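Local coordinates for protein EXOU (Pseudomonas aeruginosa, PDB 4AKX) that probably acts as a patatin-like phospholipase toxin, exported through the type III secretion system and held in a heterodimer with its chaperone SpcU, at residues K486-F491 against L531-A536; R520-A525 against S560-A565. One frame throughout, in Å; residues are numbered along the deposited sequence.

Contact 1. Residues K486-F491 against L531-A536; sequences KARDAF and LAWLAA
With the short helical axes 12.0 Å apart and crossing at -37°, Ala-487, Arg-488 and Phe-491 of 486-491 meet Trp-533 and Leu-534 of 531-536. Ala-487, whose CB points toward the other helix, faces the place where Trp-533 and Leu-534 adjoin: CB lies 3.8 Å from CZ3 of Trp-533, at the edge of the indole, and 4.0 Å from CD2 of Leu-534. Trp-533 has CG anti to the backbone N (chi1 -179°), which swings its six-membered ring across to the partner helix. Leu-534 keeps CG beside its own N, and its CD2 also touches the ring tip of Phe-491, CZ to CD2 4.0 Å; the carbonyl O of Leu-534 lies in plane at that ring's edge. Arg-488 bends at chi2, so that CH2 of Trp-533 comes over one guanidinium face, toward its rim, with NH2 3.5 Å from CZ2. Planes 60° apart rule out a flat stack, and the charge is answered by a salt bridge from NE to Asp-463. Phe-483, one turn earlier on helix 474-502, meets the indole too, while Leu-521 and Leu-524 of helix 512-524 pack against Phe-491 and Leu-534 respectively, and Val-562 and Ala-565 of helix 561-591 pack on Leu-531 and Ala-535.

Contact 2. Residues R520-A525 against S560-A565; sequences RLDALA and SPVLAA
Polar bonding dominates this contact and centres on one carboxylate oxygen, OD1 of Asp-522, which accepts two hydrogen bonds from the start of helix 561-591. The hydroxyl of Ser-560 donates to it, OG to OD1 2.6 Å, and OD1 receives this bond on its syn lone pair, on the side of OD2. The backbone N of Val-562 donates as well, 2.8 Å from OD1 and nearly along the C-O axis, with an N-H...O angle of 148°. Asp-522 places its CG beside the backbone N, which carries the carboxylate over to these donors. Ser-560 in turn has OG anti to its own N, where it accepts from Leu-563 N at 3.2 Å and 168°; the hydroxyl thus caps its helix while donating to Asp-522. The Pro-561 ring lies across the carboxylate, crossing the Asp-522 side chain at about a right angle. A carboxylate at a helix N-terminus would probably be stabilised in its charged form by the helix dipole.

The apolar part is carried by Val-562. Its CG2 is turned beside its own N and touches both CB of Leu-521 and CB of Ala-525, 4.2 Å from each. Leu-531 and Leu-538 also pack on Val-562.

The axes of the short segments 520-524 and 561-565 come within 9.0 Å and run nearly perpendicular, at 83°. Ser-560 is a classical N-cap, here reinforced by an acidic residue from another helix, joining the end of helix 512-524 to the first turn of helix 561-591 in the middle helical domain of the toxin.

How the contacts relate
Both contacts belong to the middle helical domain, with centres 8 Å apart, yet they join different pairs of helices. Contact 1 is buried and draws its cohesion from aromatic and aliphatic side chains, with one guanidinium beside the indole, between two gently inclined helices; contact 2 is only partly buried, joins nearly perpendicular ones and relies on a carboxylate at a helix start. Direct packing connects them: Ala-490 CB meets Leu-521 CD2 at 3.4 Å, and Ala-535 CB meets Ala-565 CB at 3.6 Å. Helix 512-524 therefore lies against helix 474-502, as helix 561-591 does against helix 528-537. The segments alternate along the chain, and the direct packing between the pairs ties four helices together.

Contact 1. Residues K486-F491 against L531-A536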
loop_
_atom_site.group_PDB
_atom_site.type_symbol
_atom_site.label_atom_id
_atom_site.label_comp_id
_atom_site.label_asym_id
_atom_site.label_seq_id
_atom_site.Cartn_x
_atom_site.Cartn_y
_atom_site.Cartn_z
ATOM N N LYS B 486 51.849 -7.816 -20.218
ATOM C CA LYS B 486 52.161 -6.380 -20.157
ATOM C C LYS B 486 51.676 -5.686 -18.853
ATOM O O LYS B 486 52.389 -4.853 -18.285
ATOM C CB LYS B 486 51.641 -5.650 -21.400
ATOM C CG LYS B 486 52.161 -6.227 -22.704
ATOM C CD LYS B 486 51.824 -5.342 -23.897
ATOM C CE LYS B 486 52.568 -5.801 -25.156
ATOM N NZ LYS B 486 51.974 -5.334 -26.460
ATOM N N ALA B 487 50.481 -6.037 -18.389
ATOM C CA ALA B 487 50.035 -5.612 -17.103
ATOM C C ALA B 487 50.946 -6.072 -16.003
ATOM O O ALA B 487 51.311 -5.285 -15.153
ATOM C CB ALA B 487 48.654 -6.122 -16.830
ATOM N N ARG B 488 51.278 -7.350 -15.943
ATOM C CA ARG B 488 52.147 -7.759 -14.843
ATOM C C ARG B 488 53.508 -7.052 -14.880
ATOM O O ARG B 488 54.103 -6.773 -13.836
ATOM C CB ARG B 488 52.298 -9.267 -14.750
ATOM C CG ARG B 488 51.000 -9.982 -14.457
ATOM C CD ARG B 488 50.522 -9.730 -13.047
ATOM N NE ARG B 488 49.195 -10.289 -12.901
ATOM C CZ ARG B 488 48.251 -9.770 -12.134
ATOM N NH1 ARG B 488 48.522 -8.692 -11.393
ATOM N NH2 ARG B 488 47.045 -10.337 -12.099
ATOM N N ASP B 489 53.960 -6.692 -16.075
ATOM C CA ASP B 489 55.204 -5.966 -16.215
ATOM C C ASP B 489 55.078 -4.550 -15.709
ATOM O O ASP B 489 55.921 -4.080 -14.942
ATOM C CB ASP B 489 55.642 -5.944 -17.670
ATOM C CG ASP B 489 56.366 -7.204 -18.075
ATOM O OD1 ASP B 489 56.665 -8.018 -17.188
ATOM O OD2 ASP B 489 56.625 -7.399 -19.281
ATOM N N ALA B 490 54.021 -3.869 -16.160
ATOM C CA ALA B 490 53.769 -2.467 -15.822
ATOM C C ALA B 490 53.535 -2.267 -14.351
ATOM O O ALA B 490 53.858 -1.218 -13.821
ATOM C CB ALA B 490 52.584 -1.957 -16.576
ATOM N N PHE B 491 52.977 -3.282 -13.697
ATOM C CA PHE B 491 52.701 -3.231 -12.289
ATOM C C PHE B 491 53.956 -3.376 -11.458
ATOM O O PHE B 491 54.057 -2.784 -10.379
ATOM C CB PHE B 491 51.772 -4.334 -11.936
ATOM C CG PHE B 491 50.342 -4.025 -12.198
ATOM C CD1 PHE B 491 49.801 -2.804 -11.830
ATOM C CD2 PHE B 491 49.509 -4.990 -12.706
ATOM C CE1 PHE B 491 48.448 -2.555 -11.994
ATOM C CE2 PHE B 491 48.160 -4.755 -12.857
ATOM C CZ PHE B 491 47.630 -3.536 -12.527
ATOM N N LEU B 531 39.915 -1.736 -18.149
ATOM C CA LEU B 531 40.060 -0.638 -17.200
ATOM C C LEU B 531 39.525 -1.038 -15.823
ATOM O O LEU B 531 40.146 -0.742 -14.821
ATOM C CB LEU B 531 39.278 0.582 -17.707
ATOM C CG LEU B 531 39.365 1.892 -16.934
ATOM C CD1 LEU B 531 40.816 2.343 -16.758
ATOM C CD2 LEU B 531 38.599 2.946 -17.659
ATOM N N ALA B 532 38.346 -1.675 -15.770
ATOM C CA ALA B 532 37.838 -2.158 -14.513
ATOM C C ALA B 532 38.848 -3.155 -13.893
ATOM O O ALA B 532 39.140 -3.086 -12.699
ATOM C CB ALA B 532 36.503 -2.786 -14.720
ATOM N N TRP B 533 39.437 -4.017 -14.720
ATOM C CA TRP B 533 40.302 -5.075 -14.206
ATOM C C TRP B 533 41.566 -4.450 -13.663
ATOM O O TRP B 533 42.040 -4.784 -12.545
ATOM C CB TRP B 533 40.580 -6.126 -15.306
ATOM C CG TRP B 533 41.467 -7.296 -14.884
ATOM C CD1 TRP B 533 41.070 -8.525 -14.391
ATOM C CD2 TRP B 533 42.944 -7.373 -14.934
ATOM N NE1 TRP B 533 42.169 -9.328 -14.115
ATOM C CE2 TRP B 533 43.308 -8.691 -14.414
ATOM C CE3 TRP B 533 43.949 -6.501 -15.303
ATOM C CZ2 TRP B 533 44.618 -9.107 -14.328
ATOM C CZ3 TRP B 533 45.283 -6.936 -15.225
ATOM C CH2 TRP B 533 45.606 -8.196 -14.734
ATOM N N LEU B 534 42.074 -3.479 -14.416
ATOM C CA LEU B 534 43.295 -2.797 -14.040
ATOM C C LEU B 534 43.141 -1.975 -12.769
ATOM O O LEU B 534 44.006 -2.028 -11.892
ATOM C CB LEU B 534 43.864 -1.965 -15.185
ATOM C CG LEU B 534 44.468 -2.705 -16.417
ATOM C CD1 LEU B 534 44.626 -1.724 -17.577
ATOM C CD2 LEU B 534 45.815 -3.370 -16.125
ATOM N N ALA B 535 42.008 -1.323 -12.595
ATOM C CA ALA B 535 41.752 -0.668 -11.329
ATOM C C ALA B 535 41.719 -1.669 -10.126
ATOM O O ALA B 535 42.463 -1.498 -9.118
ATOM C CB ALA B 535 40.481 0.145 -11.398
ATOM N N ALA B 536 40.892 -2.715 -10.230
ATOM C CA ALA B 536 40.824 -3.702 -9.165
ATOM C C ALA B 536 42.208 -4.259 -8.813
ATOM O O ALA B 536 42.541 -4.384 -7.626
ATOM C CB ALA B 536 39.872 -4.813 -9.528
#

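Contact 2. Residues R520-A525 against S560-A565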
loop_
_atom_site.group_PDB
_atom_site.type_symbol
_atom_site.label_atom_id
_atom_site.label_comp_id
_atom_site.label_asym_id
_atom_site.label_seq_id
_atom_site.Cartn_x
_atom_site.Cartn_y
_atom_site.Cartn_z
ATOM N N ARG B 520 51.751 3.292 -19.185
ATOM C CA ARG B 520 51.827 2.013 -19.826
ATOM C C ARG B 520 50.580 1.246 -19.515
ATOM O O ARG B 520 50.073 0.487 -20.349
ATOM C CB ARG B 520 53.063 1.251 -19.375
ATOM C CG ARG B 520 54.248 1.495 -20.270
ATOM C CD ARG B 520 55.423 0.614 -19.901
ATOM N NE ARG B 520 56.664 1.203 -20.394
ATOM C CZ ARG B 520 57.001 1.256 -21.675
ATOM N NH1 ARG B 520 56.194 0.753 -22.602
ATOM N NH2 ARG B 520 58.145 1.819 -22.032
ATOM N N LEU B 521 50.075 1.467 -18.307
ATOM C CA LEU B 521 48.830 0.869 -17.866
ATOM C C LEU B 521 47.683 1.516 -18.595
ATOM O O LEU B 521 46.806 0.807 -19.086
ATOM C CB LEU B 521 48.630 1.060 -16.375
ATOM C CG LEU B 521 49.557 0.276 -15.471
ATOM C CD1 LEU B 521 49.216 0.593 -14.020
ATOM C CD2 LEU B 521 49.353 -1.189 -15.783
ATOM N N ASP B 522 47.682 2.851 -18.684
ATOM C CA ASP B 522 46.609 3.526 -19.397
ATOM C C ASP B 522 46.475 2.988 -20.808
ATOM O O ASP B 522 45.392 2.897 -21.326
ATOM C CB ASP B 522 46.815 5.025 -19.436
ATOM C CG ASP B 522 46.758 5.678 -18.032
ATOM O OD1 ASP B 522 45.853 5.344 -17.223
ATOM O OD2 ASP B 522 47.617 6.551 -17.743
ATOM N N ALA B 523 47.571 2.559 -21.410
ATOM C CA ALA B 523 47.518 2.102 -22.792
ATOM C C ALA B 523 46.835 0.755 -22.909
ATOM O O ALA B 523 46.188 0.475 -23.893
ATOM C CB ALA B 523 48.908 2.061 -23.412
ATOM N N LEU B 524 46.988 -0.080 -21.899
ATOM C CA LEU B 524 46.331 -1.385 -21.891
ATOM C C LEU B 524 44.788 -1.319 -21.696
ATOM O O LEU B 524 44.080 -2.260 -22.024
ATOM C CB LEU B 524 46.988 -2.305 -20.847
ATOM C CG LEU B 524 48.442 -2.579 -21.211
ATOM C CD1 LEU B 524 49.411 -2.645 -20.052
ATOM C CD2 LEU B 524 48.575 -3.827 -22.051
ATOM N N ALA B 525 44.273 -0.214 -21.180
ATOM C CA ALA B 525 42.841 -0.137 -20.850
ATOM C C ALA B 525 41.997 0.318 -22.029
ATOM O O ALA B 525 41.328 1.365 -21.967
ATOM C CB ALA B 525 42.615 0.799 -19.667
ATOM N N SER B 560 46.175 10.276 -15.339
ATOM C CA SER B 560 45.960 8.892 -15.734
ATOM C C SER B 560 44.545 8.360 -15.457
ATOM O O SER B 560 44.146 8.250 -14.313
ATOM C CB SER B 560 46.947 7.998 -15.011
ATOM O OG SER B 560 46.491 6.679 -15.100
ATOM N N PRO B 561 43.821 7.936 -16.510
ATOM C CA PRO B 561 42.567 7.180 -16.380
ATOM C C PRO B 561 42.601 5.977 -15.439
ATOM O O PRO B 561 41.572 5.679 -14.825
ATOM C CB PRO B 561 42.298 6.675 -17.814
ATOM C CG PRO B 561 43.487 7.037 -18.608
ATOM C CD PRO B 561 44.128 8.199 -17.922
ATOM N N VAL B 562 43.724 5.246 -15.369
ATOM C CA VAL B 562 43.713 3.969 -14.643
ATOM C C VAL B 562 43.749 4.301 -13.180
ATOM O O VAL B 562 42.945 3.814 -12.371
ATOM C CB VAL B 562 44.897 3.082 -14.991
ATOM C CG1 VAL B 562 45.158 2.098 -13.859
ATOM C CG2 VAL B 562 44.601 2.327 -16.263
ATOM N N LEU B 563 44.636 5.219 -12.867
ATOM C CA LEU B 563 44.699 5.761 -11.567
ATOM C C LEU B 563 43.377 6.420 -11.168
ATOM O O LEU B 563 42.950 6.282 -10.041
ATOM C CB LEU B 563 45.830 6.759 -11.497
ATOM C CG LEU B 563 46.247 7.103 -10.064
ATOM C CD1 LEU B 563 46.535 5.860 -9.183
ATOM C CD2 LEU B 563 47.427 8.086 -10.111
ATOM N N ALA B 564 42.736 7.148 -12.079
ATOM C CA ALA B 564 41.433 7.713 -11.771
ATOM C C ALA B 564 40.417 6.624 -11.447
ATOM O O ALA B 564 39.733 6.708 -10.446
ATOM C CB ALA B 564 40.936 8.581 -12.873
ATOM N N ALA B 565 40.366 5.568 -12.232
ATOM C CA ALA B 565 39.521 4.432 -11.856
ATOM C C ALA B 565 39.856 3.857 -10.460
ATOM O O ALA B 565 38.989 3.769 -9.587
ATOM C CB ALA B 565 39.618 3.341 -12.901
#